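L-serine ammonia-lyase (PDB 5C3U) is a pyridoxal-phosphate dependent enzyme of the fold type II group and holds pyridoxal-5'-phosphate in a covalent linkage. Local coordinates at residues Ser48-Lys52 / Val311-Ser315; Trp153-Ile159 / Gly183-Val188; Ile231-Leu235 / Glu279-Ala284; Thr22-Ala27 / Phe39-Ile45. All coordinates share one frame; numbering follows the deposited sequence.

Contact 1: residues Ser48-Lys52 / Val311-Ser315; sequences SGSVK and VTGGS. With PLP (pyridoxal-5'-phosphate), chain B.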
# COMPACT_ATOMS: atom_id res chain seq x y z
N SER A 48 -0.55 -12.27 5.31
CA SER A 48 0.57 -11.35 5.63
C SER A 48 0.15 -9.95 6.13
O SER A 48 0.99 -9.23 6.68
CB SER A 48 1.66 -11.27 4.54
OG SER A 48 1.34 -10.30 3.53
N GLY A 49 -1.11 -9.55 5.92
CA GLY A 49 -1.65 -8.39 6.64
C GLY A 49 -1.76 -7.10 5.86
O GLY A 49 -2.10 -6.04 6.43
N SER A 50 -1.47 -7.16 4.56
CA SER A 50 -1.56 -5.95 3.72
C SER A 50 -1.85 -6.23 2.27
O SER A 50 -1.77 -7.38 1.81
CB SER A 50 -0.28 -5.13 3.86
OG SER A 50 0.70 -5.58 2.93
N VAL A 51 -2.14 -5.15 1.53
CA VAL A 51 -2.35 -5.17 0.08
C VAL A 51 -1.15 -5.76 -0.71
O VAL A 51 -1.34 -6.25 -1.82
CB VAL A 51 -2.70 -3.74 -0.46
CG1 VAL A 51 -1.48 -2.81 -0.42
CG2 VAL A 51 -3.33 -3.80 -1.85
N LYS A 52 0.05 -5.74 -0.12
CA LYS A 52 1.24 -6.29 -0.78
C LYS A 52 1.04 -7.71 -1.24
O LYS A 52 1.62 -8.14 -2.24
CB LYS A 52 2.52 -6.19 0.08
CG LYS A 52 2.99 -4.76 0.35
CD LYS A 52 3.42 -4.14 -0.98
CE LYS A 52 4.28 -2.92 -0.77
NZ LYS A 52 3.60 -1.98 0.16
N VAL A 311 -8.12 0.40 2.09
CA VAL A 311 -7.56 0.32 3.41
C VAL A 311 -6.46 -0.72 3.36
O VAL A 311 -6.70 -1.93 3.45
CB VAL A 311 -8.62 -0.02 4.47
CG1 VAL A 311 -7.96 -0.19 5.85
CG2 VAL A 311 -9.67 1.08 4.52
N THR A 312 -5.24 -0.23 3.18
CA THR A 312 -4.14 -1.09 2.75
C THR A 312 -3.60 -2.01 3.83
O THR A 312 -2.91 -2.99 3.51
CB THR A 312 -3.04 -0.29 2.05
OG1 THR A 312 -2.67 0.84 2.87
CG2 THR A 312 -3.56 0.20 0.71
N GLY A 313 -3.89 -1.70 5.09
CA GLY A 313 -3.58 -2.60 6.20
C GLY A 313 -2.20 -2.26 6.71
O GLY A 313 -1.91 -1.10 7.07
N GLY A 314 -1.33 -3.27 6.73
CA GLY A 314 0.06 -3.08 7.13
C GLY A 314 0.38 -3.55 8.54
O GLY A 314 -0.46 -3.50 9.44
N SER A 315 1.62 -3.98 8.74
CA SER A 315 2.02 -4.55 10.04
C SER A 315 2.92 -3.62 10.84
O SER A 315 3.28 -3.99 11.95
CB SER A 315 2.70 -5.91 9.87
OG SER A 315 1.83 -6.87 9.27
N1 PLP B . -0.06 1.13 2.18
C2 PLP B . 0.55 0.04 2.68
C2A PLP B . 0.25 -0.48 4.06
C3 PLP B . 1.53 -0.65 1.85
O3 PLP B . 2.17 -1.77 2.32
C4 PLP B . 1.77 -0.11 0.49
C4A PLP B . 2.73 -0.79 -0.39
C5 PLP B . 1.04 1.10 0.05
C6 PLP B . 0.13 1.66 0.95
C5A PLP B . 1.25 1.72 -1.34
O4P PLP B . 2.52 1.32 -1.83
P PLP B . 3.14 1.55 -3.31
O1P PLP B . 2.69 0.43 -4.18
O2P PLP B . 2.72 2.95 -3.81
O3P PLP B . 4.58 1.51 -2.95
O HOH W 1 1.53 -6.53 6.67

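Contact 2: residues Trp153-Ile159 / Gly183-Val188; sequences WQGHSTI and GLLNGV. With PLP (pyridoxal-5'-phosphate), chain B.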
# COMPACT_ATOMS: atom_id res chain seq x y z
N TRP A 153 2.16 -4.53 -10.59
CA TRP A 153 0.97 -3.80 -11.03
C TRP A 153 -0.16 -4.71 -11.43
O TRP A 153 -1.31 -4.44 -11.10
CB TRP A 153 1.29 -2.84 -12.18
CG TRP A 153 2.59 -2.12 -11.98
CD1 TRP A 153 3.17 -1.69 -10.79
CD2 TRP A 153 3.53 -1.71 -13.04
NE1 TRP A 153 4.37 -1.06 -11.02
CE2 TRP A 153 4.65 -1.04 -12.35
CE3 TRP A 153 3.56 -1.82 -14.44
CZ2 TRP A 153 5.74 -0.53 -13.04
CZ3 TRP A 153 4.67 -1.30 -15.11
CH2 TRP A 153 5.73 -0.66 -14.44
N GLN A 154 0.17 -5.76 -12.16
CA GLN A 154 -0.82 -6.74 -12.59
C GLN A 154 -1.52 -7.39 -11.39
O GLN A 154 -2.77 -7.51 -11.36
CB GLN A 154 -0.11 -7.81 -13.43
CG GLN A 154 -1.04 -8.77 -14.15
CD GLN A 154 -0.33 -10.06 -14.49
OE1 GLN A 154 0.15 -10.24 -15.60
NE2 GLN A 154 -0.22 -10.97 -13.51
N GLY A 155 -0.72 -7.77 -10.40
CA GLY A 155 -1.22 -8.34 -9.15
C GLY A 155 -2.17 -7.39 -8.44
O GLY A 155 -3.29 -7.76 -8.07
N HIS A 156 -1.73 -6.14 -8.27
CA HIS A 156 -2.55 -5.14 -7.61
C HIS A 156 -3.83 -4.86 -8.36
O HIS A 156 -4.83 -4.52 -7.75
CB HIS A 156 -1.80 -3.85 -7.39
CG HIS A 156 -0.77 -3.89 -6.25
ND1 HIS A 156 -0.98 -4.59 -5.09
CD2 HIS A 156 0.45 -3.26 -6.12
CE1 HIS A 156 0.09 -4.41 -4.29
NE2 HIS A 156 0.95 -3.57 -4.90
N SER A 157 -3.81 -4.98 -9.70
CA SER A 157 -4.99 -4.63 -10.50
C SER A 157 -6.19 -5.53 -10.18
O SER A 157 -7.33 -5.15 -10.44
CB SER A 157 -4.65 -4.65 -11.99
OG SER A 157 -4.59 -5.98 -12.46
N THR A 158 -5.93 -6.69 -9.56
CA THR A 158 -7.00 -7.59 -9.15
C THR A 158 -7.98 -6.89 -8.17
O THR A 158 -9.15 -7.26 -8.09
CB THR A 158 -6.48 -8.91 -8.54
OG1 THR A 158 -5.72 -8.65 -7.35
CG2 THR A 158 -5.62 -9.69 -9.54
N ILE A 159 -7.50 -5.89 -7.43
CA ILE A 159 -8.39 -5.16 -6.52
C ILE A 159 -9.61 -4.53 -7.24
O ILE A 159 -10.72 -4.47 -6.68
CB ILE A 159 -7.59 -4.14 -5.67
CG1 ILE A 159 -8.29 -3.90 -4.31
CG2 ILE A 159 -7.30 -2.86 -6.46
CD1 ILE A 159 -7.46 -3.13 -3.31
N GLY A 183 3.23 1.43 -7.05
CA GLY A 183 2.81 0.10 -7.52
C GLY A 183 1.32 -0.12 -7.45
O GLY A 183 0.69 -0.59 -8.40
N LEU A 184 0.74 0.19 -6.30
CA LEU A 184 -0.70 0.01 -6.08
C LEU A 184 -1.47 0.95 -6.99
O LEU A 184 -2.39 0.54 -7.70
CB LEU A 184 -1.06 0.24 -4.62
CG LEU A 184 -2.54 0.14 -4.25
CD1 LEU A 184 -3.14 -1.21 -4.60
CD2 LEU A 184 -2.68 0.45 -2.75
N LEU A 185 -1.05 2.21 -6.98
CA LEU A 185 -1.58 3.21 -7.88
C LEU A 185 -1.66 2.70 -9.33
O LEU A 185 -2.72 2.78 -9.96
CB LEU A 185 -0.78 4.50 -7.81
CG LEU A 185 -1.29 5.55 -8.79
CD1 LEU A 185 -2.74 5.94 -8.45
CD2 LEU A 185 -0.39 6.77 -8.85
N ASN A 186 -0.54 2.21 -9.85
CA ASN A 186 -0.48 1.68 -11.22
C ASN A 186 -1.48 0.55 -11.45
O ASN A 186 -2.17 0.51 -12.47
CB ASN A 186 0.95 1.21 -11.58
CG ASN A 186 1.98 2.33 -11.55
OD1 ASN A 186 1.64 3.52 -11.49
ND2 ASN A 186 3.26 1.95 -11.58
N GLY A 187 -1.55 -0.40 -10.51
CA GLY A 187 -2.53 -1.47 -10.63
C GLY A 187 -3.97 -0.96 -10.62
O GLY A 187 -4.81 -1.43 -11.38
N VAL A 188 -4.25 0.02 -9.77
CA VAL A 188 -5.59 0.60 -9.71
C VAL A 188 -5.97 1.24 -11.06
O VAL A 188 -7.01 0.90 -11.66
CB VAL A 188 -5.74 1.57 -8.52
CG1 VAL A 188 -7.07 2.29 -8.57
CG2 VAL A 188 -5.63 0.79 -7.22
N1 PLP B . -0.06 1.13 2.18
C2 PLP B . 0.55 0.04 2.68
C2A PLP B . 0.25 -0.48 4.06
C3 PLP B . 1.53 -0.65 1.85
O3 PLP B . 2.17 -1.77 2.32
C4 PLP B . 1.77 -0.11 0.49
C4A PLP B . 2.73 -0.79 -0.39
C5 PLP B . 1.04 1.10 0.05
C6 PLP B . 0.13 1.66 0.95
C5A PLP B . 1.25 1.72 -1.34
O4P PLP B . 2.52 1.32 -1.83
P PLP B . 3.14 1.55 -3.31
O1P PLP B . 2.69 0.43 -4.18
O2P PLP B . 2.72 2.95 -3.81
O3P PLP B . 4.58 1.51 -2.95

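Contact 3: residues Ile231-Leu235 / Glu279-Ala284; sequences IATSL and EASAGA. With PLP (pyridoxal-5'-phosphate), chain B.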
# COMPACT_ATOMS: atom_id res chain seq x y z
N ILE A 231 5.72 9.05 9.63
CA ILE A 231 5.12 7.90 10.32
C ILE A 231 4.54 6.89 9.32
O ILE A 231 4.37 5.70 9.65
CB ILE A 231 4.08 8.33 11.40
CG1 ILE A 231 2.82 8.94 10.79
CG2 ILE A 231 4.71 9.28 12.42
CD1 ILE A 231 1.73 9.21 11.82
N ALA A 232 4.27 7.33 8.10
CA ALA A 232 3.69 6.45 7.09
C ALA A 232 4.85 5.70 6.39
O ALA A 232 5.24 6.02 5.28
CB ALA A 232 2.83 7.22 6.10
N THR A 233 5.36 4.68 7.06
CA THR A 233 6.61 4.04 6.63
C THR A 233 6.53 3.48 5.22
O THR A 233 7.51 3.59 4.47
CB THR A 233 6.95 2.87 7.59
OG1 THR A 233 6.91 3.35 8.94
CG2 THR A 233 8.32 2.25 7.26
N SER A 234 5.38 2.90 4.85
CA SER A 234 5.27 2.24 3.56
C SER A 234 5.11 3.23 2.41
O SER A 234 5.18 2.84 1.26
CB SER A 234 4.15 1.20 3.53
OG SER A 234 4.43 0.21 4.50
N LEU A 235 4.94 4.49 2.75
CA LEU A 235 4.81 5.55 1.72
C LEU A 235 6.12 6.27 1.44
O LEU A 235 6.18 7.11 0.53
CB LEU A 235 3.70 6.55 2.09
CG LEU A 235 2.28 5.99 2.34
CD1 LEU A 235 1.22 7.09 2.42
CD2 LEU A 235 1.86 4.90 1.33
N GLU A 279 -1.78 0.74 9.53
CA GLU A 279 -0.60 1.61 9.47
C GLU A 279 -1.01 3.02 9.11
O GLU A 279 -2.04 3.22 8.48
CB GLU A 279 0.31 1.13 8.36
CG GLU A 279 1.43 0.24 8.82
CD GLU A 279 2.34 -0.17 7.67
OE1 GLU A 279 2.70 0.67 6.79
OE2 GLU A 279 2.72 -1.34 7.68
N ALA A 280 -0.17 3.99 9.49
CA ALA A 280 -0.38 5.38 9.08
C ALA A 280 -0.43 5.56 7.57
O ALA A 280 -1.05 6.53 7.09
CB ALA A 280 0.69 6.28 9.69
N SER A 281 0.22 4.65 6.81
CA SER A 281 0.06 4.61 5.35
C SER A 281 -1.43 4.54 4.92
O SER A 281 -1.90 5.33 4.10
CB SER A 281 0.87 3.43 4.77
OG SER A 281 2.20 3.48 5.29
N ALA A 282 -2.17 3.60 5.50
CA ALA A 282 -3.60 3.47 5.22
C ALA A 282 -4.34 4.62 5.87
O ALA A 282 -5.35 5.11 5.35
CB ALA A 282 -4.11 2.15 5.80
N GLY A 283 -3.83 5.06 7.02
CA GLY A 283 -4.41 6.18 7.74
C GLY A 283 -4.42 7.43 6.86
O GLY A 283 -5.36 8.22 6.94
N ALA A 284 -3.40 7.61 6.03
CA ALA A 284 -3.36 8.76 5.10
C ALA A 284 -4.61 8.80 4.20
O ALA A 284 -5.20 9.86 4.01
CB ALA A 284 -2.09 8.78 4.28
N1 PLP B . -0.06 1.13 2.18
C2 PLP B . 0.55 0.04 2.68
C2A PLP B . 0.25 -0.48 4.06
C3 PLP B . 1.53 -0.65 1.85
O3 PLP B . 2.17 -1.77 2.32
C4 PLP B . 1.77 -0.11 0.49
C4A PLP B . 2.73 -0.79 -0.39
C5 PLP B . 1.04 1.10 0.05
C6 PLP B . 0.13 1.66 0.95
C5A PLP B . 1.25 1.72 -1.34
O4P PLP B . 2.52 1.32 -1.83
P PLP B . 3.14 1.55 -3.31
O1P PLP B . 2.69 0.43 -4.18
O2P PLP B . 2.72 2.95 -3.81
O3P PLP B . 4.58 1.51 -2.95

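Contact 4: residues Thr22-Ala27 / Phe39-Ile45; sequences TPLLHA and FLKMENI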
# COMPACT_ATOMS: atom_id res chain seq x y z
N THR A 22 -11.25 -9.73 -0.61
CA THR A 22 -11.38 -9.08 0.69
C THR A 22 -12.73 -8.37 0.77
O THR A 22 -13.29 -8.00 -0.25
CB THR A 22 -10.29 -8.02 0.90
OG1 THR A 22 -10.30 -7.12 -0.21
CG2 THR A 22 -8.91 -8.66 1.03
N PRO A 23 -13.24 -8.17 2.00
CA PRO A 23 -14.52 -7.46 2.18
C PRO A 23 -14.49 -6.01 1.70
O PRO A 23 -13.45 -5.33 1.79
CB PRO A 23 -14.71 -7.45 3.70
CG PRO A 23 -13.93 -8.59 4.20
CD PRO A 23 -12.75 -8.74 3.28
N LEU A 24 -15.64 -5.56 1.20
CA LEU A 24 -15.89 -4.14 0.97
C LEU A 24 -16.93 -3.69 1.99
O LEU A 24 -18.13 -3.96 1.83
CB LEU A 24 -16.35 -3.87 -0.47
CG LEU A 24 -16.55 -2.40 -0.86
CD1 LEU A 24 -15.23 -1.64 -0.96
CD2 LEU A 24 -17.34 -2.25 -2.14
N LEU A 25 -16.47 -3.05 3.06
CA LEU A 25 -17.35 -2.66 4.17
C LEU A 25 -17.96 -1.28 4.03
O LEU A 25 -17.29 -0.32 3.63
CB LEU A 25 -16.62 -2.79 5.51
CG LEU A 25 -16.06 -4.16 5.94
CD1 LEU A 25 -15.28 -4.01 7.23
CD2 LEU A 25 -17.13 -5.24 6.08
N HIS A 26 -19.25 -1.18 4.33
CA HIS A 26 -19.90 0.11 4.39
C HIS A 26 -19.54 0.78 5.68
O HIS A 26 -19.46 0.13 6.74
CB HIS A 26 -21.41 -0.08 4.27
CG HIS A 26 -22.17 1.21 4.13
ND1 HIS A 26 -23.10 1.60 5.04
CD2 HIS A 26 -22.13 2.21 3.16
CE1 HIS A 26 -23.62 2.79 4.66
NE2 HIS A 26 -23.03 3.16 3.51
N ALA A 27 -19.26 2.08 5.62
CA ALA A 27 -18.93 2.87 6.81
C ALA A 27 -20.10 3.80 7.17
O ALA A 27 -20.16 4.93 6.69
CB ALA A 27 -17.65 3.67 6.54
N PHE A 39 -17.29 3.40 1.26
CA PHE A 39 -17.00 1.97 1.32
C PHE A 39 -15.51 1.79 1.59
O PHE A 39 -14.68 2.53 1.06
CB PHE A 39 -17.35 1.29 0.01
CG PHE A 39 -18.82 1.26 -0.27
CD1 PHE A 39 -19.41 2.25 -1.05
CD2 PHE A 39 -19.61 0.23 0.24
CE1 PHE A 39 -20.78 2.21 -1.31
CE2 PHE A 39 -20.97 0.18 -0.03
CZ PHE A 39 -21.55 1.18 -0.80
N LEU A 40 -15.18 0.78 2.38
CA LEU A 40 -13.80 0.53 2.77
C LEU A 40 -13.38 -0.83 2.24
O LEU A 40 -13.98 -1.85 2.59
CB LEU A 40 -13.68 0.57 4.29
CG LEU A 40 -14.21 1.83 4.98
CD1 LEU A 40 -14.14 1.66 6.49
CD2 LEU A 40 -13.45 3.08 4.53
N LYS A 41 -12.36 -0.84 1.37
CA LYS A 41 -11.82 -2.08 0.81
C LYS A 41 -10.73 -2.61 1.76
O LYS A 41 -9.67 -1.99 1.91
CB LYS A 41 -11.27 -1.82 -0.60
CG LYS A 41 -10.76 -3.05 -1.34
CD LYS A 41 -11.82 -4.15 -1.43
CE LYS A 41 -11.41 -5.18 -2.48
NZ LYS A 41 -12.33 -6.36 -2.46
N MET A 42 -11.00 -3.73 2.44
CA MET A 42 -10.22 -4.15 3.61
C MET A 42 -9.03 -5.09 3.31
O MET A 42 -9.08 -6.29 3.58
CB MET A 42 -11.14 -4.81 4.66
CG MET A 42 -12.32 -3.94 5.08
SD MET A 42 -11.76 -2.40 5.85
CE MET A 42 -11.02 -3.07 7.33
N GLU A 43 -7.94 -4.51 2.82
CA GLU A 43 -6.71 -5.29 2.53
C GLU A 43 -5.92 -5.81 3.75
O GLU A 43 -4.97 -6.61 3.61
CB GLU A 43 -5.84 -4.48 1.56
CG GLU A 43 -6.56 -4.16 0.26
CD GLU A 43 -6.95 -5.42 -0.51
OE1 GLU A 43 -6.04 -6.20 -0.86
OE2 GLU A 43 -8.15 -5.62 -0.77
N ASN A 44 -6.29 -5.36 4.96
CA ASN A 44 -5.67 -5.88 6.18
C ASN A 44 -6.01 -7.34 6.40
O ASN A 44 -5.37 -8.01 7.21
CB ASN A 44 -6.08 -5.04 7.40
CG ASN A 44 -7.60 -4.91 7.55
OD1 ASN A 44 -8.32 -4.73 6.57
ND2 ASN A 44 -8.08 -5.00 8.79
N ILE A 45 -7.00 -7.84 5.67
CA ILE A 45 -7.45 -9.24 5.75
C ILE A 45 -6.60 -10.20 4.88
O ILE A 45 -6.67 -11.43 5.02
CB ILE A 45 -8.96 -9.35 5.35
CG1 ILE A 45 -9.83 -8.54 6.32
CG2 ILE A 45 -9.44 -10.81 5.34
CD1 ILE A 45 -9.66 -8.95 7.77

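Contact 1: residues Ser48-Lys52 / Val311-Ser315
Val51 and Thr312 form the tight end of this contact. Val51 N donates to Thr312 O (3.0 Å). The same oxygen also receives a CA-H...O contact from Ser50 CA at 3.3 Å. Beside this bond, Val51 CG1 packs on Thr312 CG2 (3.8 Å), and helix 183-194 backs both side chains through Leu184. Two residues further along, on the other side of the Ser50-Gly313 pair, Gly314 N donates to Gly49 O (2.9 Å). The two bonds flank a single backbone bridge, Ser50 with Gly313. The bridge joins the loop before helix 52-67 to the loop after strand 306-311. In this enzyme, of the fold type II group, the lysine that carries pyridoxal-5'-phosphate opens that helix. Lys52 NZ is bonded to C4A of the ligand, and the chain reaches it by bending at chi2 (-66°) and chi4. Ser50 OG takes the N-H of Lys52 as a capping bond. On the other loop, Thr312 OG1 lies 2.7 Å from the ring nitrogen N1. The far end is looser and partly exposed. Ser48 O and Ser315 OG stand 3.6 Å apart, and a water links them. It donates to Ser48 O and lies 2.6 Å from Ser315 OG.

Contact 2: residues Trp153-Ile159 / Gly183-Val188
Ser157 and Gly187 meet where two helices cross, with their CA atoms 4.0 Å apart. The axes of the two short segments approach to 7.2 Å at a crossing angle of -62°. No hydrogen bond joins the segments. A glycine sits at the crossing, and Trp153 O lies only 3.2 Å from Gly187 CA. Gly187 O in turn takes a CA-H...O contact from Ser157 CA. In this fold type II enzyme, helix 183-194 starts at the phosphate of pyridoxal-5'-phosphate. Leu184 N donates to O1P, and the backbone N atoms of Gly180, Gly181 and Gly182 also bind the ligand. Helix 150-166 packs against the first turns.

Leu184 CD1 sits over one face of the His156 ring, toward its rim, in a CH-pi contact. Leu184 CG is anti to the backbone N (chi1 178°), which carries CD1 to the ring. Further along, Ile159 CG2 touches Val188 CG2 (4.1 Å), and both side chains also meet Leu310 of strand 306-311. At the other end, Trp153 and Asn186 run side by side and point the same way. Their ring and amide planes stand 83° apart. Asn186 CB lies over the five-membered ring, 3.9 Å from its centroid. Trp153 NE1 and Asn186 ND2 are two donors with no bond between them. NE1 donates to Ser147 O, ND2 to Ser241 OG, and Asn186 OD1 is bonded to Ser244 OG.

Contact 3: residues Ile231-Leu235 / Glu279-Ala284
Ser234 and Ser281 meet beside pyridoxal-5'-phosphate, between a loop with a short 3-10 turn and the start of helix 280-290. Both are among the residues that line the ligand pocket of this fold type II enzyme. Glu279 holds the N-cap position of the helix.

The polar contacts form a small network around Glu279 OE1. Ser234 OG donates to it at 2.9 Å, on the syn lone pair. Ser281 OG donates to the anti lone pair of the same oxygen. Ser281 OG also accepts from Ser234 N (3.3 Å), with an N-H...O angle of 136°, so this hydroxyl is both donor and acceptor. The second oxygen, OE2, is held by Asn80 ND2 and by the backbone N of Asp316. The carboxylate is therefore gripped through both oxygens, which probably fixes its rotation.

The apolar contacts run down the helix. Ile231 CG1 rests on Ala280 CB at 3.6 Å. Ala232, at the centre of an inverse gamma turn, lays its methyl on the backbone between Ala280 and Ser281. Leu235 comes next, with CG on Ser281 CB. Its chain runs on through CD1 (chi2 -169°) to Ala284 CB, 4.2 Å away, while the other branch, CD2, faces the ligand.

The ligand itself meets carbon from both segments. Leu235 CD2 lies 3.7 Å from C6. Ser234 CB approaches C3 of the ring, and Ser281 CB sits 3.6 Å from ring N1.

Contact 4: residues Thr22-Ala27 / Phe39-Ile45
Leu24 and Phe39 pack together on one face of an antiparallel strand pair at the edge of the mixed sheet. Leu24 CG stands trans to the backbone N (chi1 -176°), which brings CD1 to 3.7 Å from Phe39 CB. Farther along, His26 CD2 lies over one face of the Phe39 ring, toward the rim. Leu25 and Leu40 exchange two backbone bonds, and Met42 N donates to Pro23 O.

On the face of Leu25 and Leu40, Leu25 CD1 reaches Met42 CG at 3.7 Å, and Leu40 CD1 reaches Ala27 CB. Phe270 and Phe274 of helix 260-274 pack on this side.

The polar end gathers at Thr22. Lys41 turns at chi2 (56°) and then runs extended to reach it. Its NZ donates to Thr22 O at 2.9 Å from above the carbonyl plane, and more weakly to Thr22 OG1. NZ also binds Gln166 OE1 and forms a salt bridge with Glu162. Glu43 bends at chi2, and its OE2 accepts from Thr22 OG1 at 2.7 Å. The hydroxyl comes on the syn side, 33° out of the carboxylate plane. Glu43 OE1 pairs with Arg54. Thr22 thus sits between a lysine and a glutamate that each have a charged partner in a helix. This probably balances the buried charges and links the start of the edge strand and the end of strand 37-42 to helices 150-166 and 52-67.

Overall arrangement
Contacts 2 and 3 are buried, while contacts 1 and 4 are only partly so. Contact 4 lies at an edge of the mixed sheet, the farthest of the four from the chain centre. Its strand 37-42 leads to the first loop of contact 1, and Val311 of contact 1 bonds through its backbone to Lys41 and Glu43. Contacts 1, 2 and 3 all touch pyridoxal-5'-phosphate: contact 1 by a covalent bond, contact 2 at the phosphate and contact 3 at the ring. Contacts 2 and 3 do not touch each other, but contact 1 touches both. Contact 2 is mostly apolar and aromatic packing, contact 3 adds a hydroxyl-carboxylate network, and contact 4 combines strand pairing with charged groups.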